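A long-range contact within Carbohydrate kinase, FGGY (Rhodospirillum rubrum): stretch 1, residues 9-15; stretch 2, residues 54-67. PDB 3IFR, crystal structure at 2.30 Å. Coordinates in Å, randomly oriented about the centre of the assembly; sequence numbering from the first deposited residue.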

# COMPACT_ATOMS: atom_id res chain seq x y z
N VAL A 9 9.53 9.22 19.97
CA VAL A 9 8.71 8.13 19.45
C VAL A 9 9.43 7.47 18.27
O VAL A 9 10.16 8.12 17.55
N ILE A 10 9.25 6.16 18.08
CA ILE A 10 9.93 5.46 16.97
C ILE A 10 8.98 4.75 16.02
O ILE A 10 8.07 4.06 16.47
N GLY A 11 9.21 4.89 14.73
CA GLY A 11 8.57 4.02 13.75
C GLY A 11 9.59 3.12 13.05
O GLY A 11 10.69 3.56 12.67
N LEU A 12 9.21 1.86 12.86
CA LEU A 12 10.03 0.88 12.21
C LEU A 12 9.22 0.31 11.02
O LEU A 12 8.06 -0.06 11.16
N ASP A 13 9.84 0.22 9.85
CA ASP A 13 9.15 -0.25 8.65
C ASP A 13 9.86 -1.48 8.06
O ASP A 13 10.99 -1.40 7.55
N ILE A 14 9.20 -2.63 8.18
CA ILE A 14 9.68 -3.88 7.64
C ILE A 14 9.24 -3.90 6.18
O ILE A 14 8.19 -4.46 5.83
N GLY A 15 10.05 -3.27 5.33
CA GLY A 15 9.70 -3.05 3.94
C GLY A 15 10.14 -4.18 3.07
O GLY A 15 10.84 -5.09 3.52
N GLN A 54 16.20 -12.23 8.59
CA GLN A 54 16.79 -10.99 8.12
C GLN A 54 15.97 -9.72 8.55
O GLN A 54 16.56 -8.68 8.93
N TRP A 55 14.63 -9.81 8.52
CA TRP A 55 13.84 -8.71 9.05
C TRP A 55 14.34 -8.41 10.48
O TRP A 55 14.63 -7.26 10.82
N TRP A 56 14.47 -9.44 11.29
CA TRP A 56 14.76 -9.28 12.71
C TRP A 56 16.15 -8.75 12.91
O TRP A 56 16.39 -7.88 13.74
N ASP A 57 17.08 -9.28 12.14
CA ASP A 57 18.43 -8.76 12.15
C ASP A 57 18.52 -7.34 11.66
O ASP A 57 19.19 -6.52 12.27
N ASN A 58 17.88 -7.06 10.53
CA ASN A 58 17.70 -5.67 10.07
C ASN A 58 17.11 -4.81 11.20
O ASN A 58 17.67 -3.77 11.54
N ALA A 59 16.03 -5.28 11.84
CA ALA A 59 15.39 -4.43 12.87
C ALA A 59 16.30 -4.12 14.07
O ALA A 59 16.33 -3.01 14.53
N ARG A 60 17.00 -5.12 14.59
CA ARG A 60 17.98 -4.90 15.63
C ARG A 60 18.99 -3.89 15.24
O ARG A 60 19.30 -3.02 16.02
N ALA A 61 19.54 -4.01 14.03
CA ALA A 61 20.62 -3.10 13.58
C ALA A 61 20.21 -1.63 13.51
O ALA A 61 20.93 -0.71 13.94
N VAL A 62 19.04 -1.42 12.93
CA VAL A 62 18.49 -0.11 12.64
C VAL A 62 18.00 0.58 13.93
O VAL A 62 18.18 1.76 14.11
N LEU A 63 17.39 -0.17 14.85
CA LEU A 63 17.02 0.41 16.15
C LEU A 63 18.27 0.81 16.94
O LEU A 63 18.38 1.92 17.40
N ALA A 64 19.21 -0.12 17.11
CA ALA A 64 20.48 0.22 17.75
C ALA A 64 21.19 1.42 17.07
O ALA A 64 21.74 2.30 17.72
N GLU A 65 21.17 1.47 15.74
CA GLU A 65 21.82 2.60 15.05
C GLU A 65 21.12 3.92 15.38
O GLU A 65 21.77 4.96 15.48
N LEU A 66 19.81 3.88 15.57
CA LEU A 66 19.04 5.05 15.96
C LEU A 66 19.61 5.66 17.25
O LEU A 66 19.83 6.87 17.33
N LYS A 67 19.83 4.81 18.24
CA LYS A 67 20.39 5.20 19.53
C LYS A 67 21.81 5.71 19.38
O LYS A 67 22.20 6.63 20.04

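How does the strand present itself to the helix? Residues 9-14 run nearly antiparallel to helix 54-67, at 152° between their directions, with the axes 9.6 Å apart at their closest. The alternation of a β-strand sends I10, L12 and I14 toward the helix, while V9 and D13 stay out of reach and G11 has no side chain to offer.

What does I10 meet at its end of the contact? With chi1 in m and chi2 in t, it reaches two leucines three residues apart, a little under one turn of the helix. Its CG2 sits 4.0 Å from CD2 of L63, and its CD1 lies 4.1 Å from CD2 of L66. L63 leaves the helix sideways, but its m, t conformation brings its end nearer the strand; L66 points toward it, with chi1 between wells at -113°.

Which strand residue is covered most by the helix? It is L12, in the t, p rotamer. Both methyls lie near A59, with CD2 3.8 Å and CD1 4.3 Å from CB of A59; CD1 also lies 3.8 Å from CG1 of V62, and CD2 4.4 Å from CD1 of L63. The CA atoms of L12 and A59 are 7.6 Å apart, and the short alanine side chain occupies little of that gap.

How does I14 close the row, and is anything polar involved? In its m, p rotamer, I14 places CG2 over one face of the W55 indole, 3.8 Å from the centroid of the five-membered ring and 12° off its normal, a CH-pi contact. W55 holds chi1 in m, and its NE1 is hydrogen-bonded elsewhere in the structure. No hydrogen bond crosses between the stretches, and every close side-chain pair is apolar.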

# COMPACT_ATOMS: atom_id res chain seq x y z
CB VAL A 9 7.28 8.71 19.14
CG1 VAL A 9 6.99 8.81 17.66
CG2 VAL A 9 6.22 7.97 19.89
CB ILE A 10 10.90 4.40 17.50
CG1 ILE A 10 12.13 5.03 18.15
CG2 ILE A 10 11.34 3.40 16.39
CD1 ILE A 10 12.97 3.99 18.83
CB LEU A 12 10.35 -0.24 13.21
CG LEU A 12 11.04 -1.51 12.68
CD1 LEU A 12 12.44 -1.19 12.13
CD2 LEU A 12 11.14 -2.58 13.75
CB ASP A 13 9.03 0.90 7.64
CG ASP A 13 8.58 0.43 6.25
OD1 ASP A 13 7.97 -0.64 6.14
OD2 ASP A 13 8.86 1.16 5.27
CB ILE A 14 9.11 -5.10 8.37
CG1 ILE A 14 9.89 -5.39 9.64
CG2 ILE A 14 9.37 -6.33 7.58
CD1 ILE A 14 9.87 -4.35 10.66
CB GLN A 54 17.01 -11.04 6.62
CG GLN A 54 18.01 -10.02 6.09
CD GLN A 54 17.89 -9.89 4.60
OE1 GLN A 54 16.81 -10.07 4.05
NE2 GLN A 54 19.00 -9.61 3.93
CB TRP A 55 12.33 -8.97 9.08
CG TRP A 55 11.67 -9.34 7.78
CD1 TRP A 55 12.04 -8.98 6.51
CD2 TRP A 55 10.47 -10.13 7.63
NE1 TRP A 55 11.18 -9.54 5.58
CE2 TRP A 55 10.20 -10.23 6.25
CE3 TRP A 55 9.61 -10.77 8.54
CZ2 TRP A 55 9.11 -10.93 5.76
CZ3 TRP A 55 8.54 -11.46 8.06
CH2 TRP A 55 8.28 -11.54 6.68
CB TRP A 56 14.59 -10.61 13.45
CG TRP A 56 14.96 -10.51 14.89
CD1 TRP A 56 15.94 -11.21 15.52
CD2 TRP A 56 14.41 -9.61 15.87
NE1 TRP A 56 16.00 -10.84 16.84
CE2 TRP A 56 15.09 -9.86 17.09
CE3 TRP A 56 13.41 -8.62 15.85
CZ2 TRP A 56 14.79 -9.18 18.28
CZ3 TRP A 56 13.12 -7.94 17.05
CH2 TRP A 56 13.81 -8.24 18.25
CB ASP A 57 19.37 -9.64 11.35
CG ASP A 57 20.55 -10.00 12.16
OD1 ASP A 57 21.65 -9.48 11.84
OD2 ASP A 57 20.34 -10.76 13.15
CB ASN A 58 16.81 -5.59 8.84
CG ASN A 58 17.54 -5.88 7.51
OD1 ASN A 58 16.94 -5.72 6.45
ND2 ASN A 58 18.79 -6.29 7.57
CB ALA A 59 14.06 -5.04 13.34
CB ARG A 60 18.72 -6.22 15.90
CG ARG A 60 17.91 -7.21 16.71
CD ARG A 60 18.61 -8.50 16.76
NE ARG A 60 19.77 -8.38 17.64
CZ ARG A 60 20.86 -9.15 17.55
NH1 ARG A 60 20.95 -10.09 16.60
NH2 ARG A 60 21.87 -8.95 18.39
CB ALA A 61 21.12 -3.53 12.21
CB VAL A 62 17.35 -0.36 11.66
CG1 VAL A 62 16.01 0.08 12.22
CG2 VAL A 62 17.66 0.11 10.27
CB LEU A 63 16.13 -0.54 16.98
CG LEU A 63 14.78 -0.86 16.34
CD1 LEU A 63 13.99 -1.99 17.06
CD2 LEU A 63 13.97 0.40 16.28
CB ALA A 64 21.36 -0.96 17.75
CB GLU A 65 21.87 2.38 13.55
CG GLU A 65 22.63 3.50 12.86
CD GLU A 65 22.65 3.37 11.36
OE1 GLU A 65 23.07 2.29 10.86
OE2 GLU A 65 22.28 4.35 10.67
CB LEU A 66 17.58 4.68 16.20
CG LEU A 66 16.51 5.22 15.26
CD1 LEU A 66 16.98 5.23 13.82
CD2 LEU A 66 15.15 4.49 15.43
CB LYS A 67 20.39 3.98 20.43
CG LYS A 67 20.60 4.20 21.91
CD LYS A 67 20.84 2.83 22.59
CE LYS A 67 20.53 2.84 24.06
NZ LYS A 67 20.46 1.44 24.63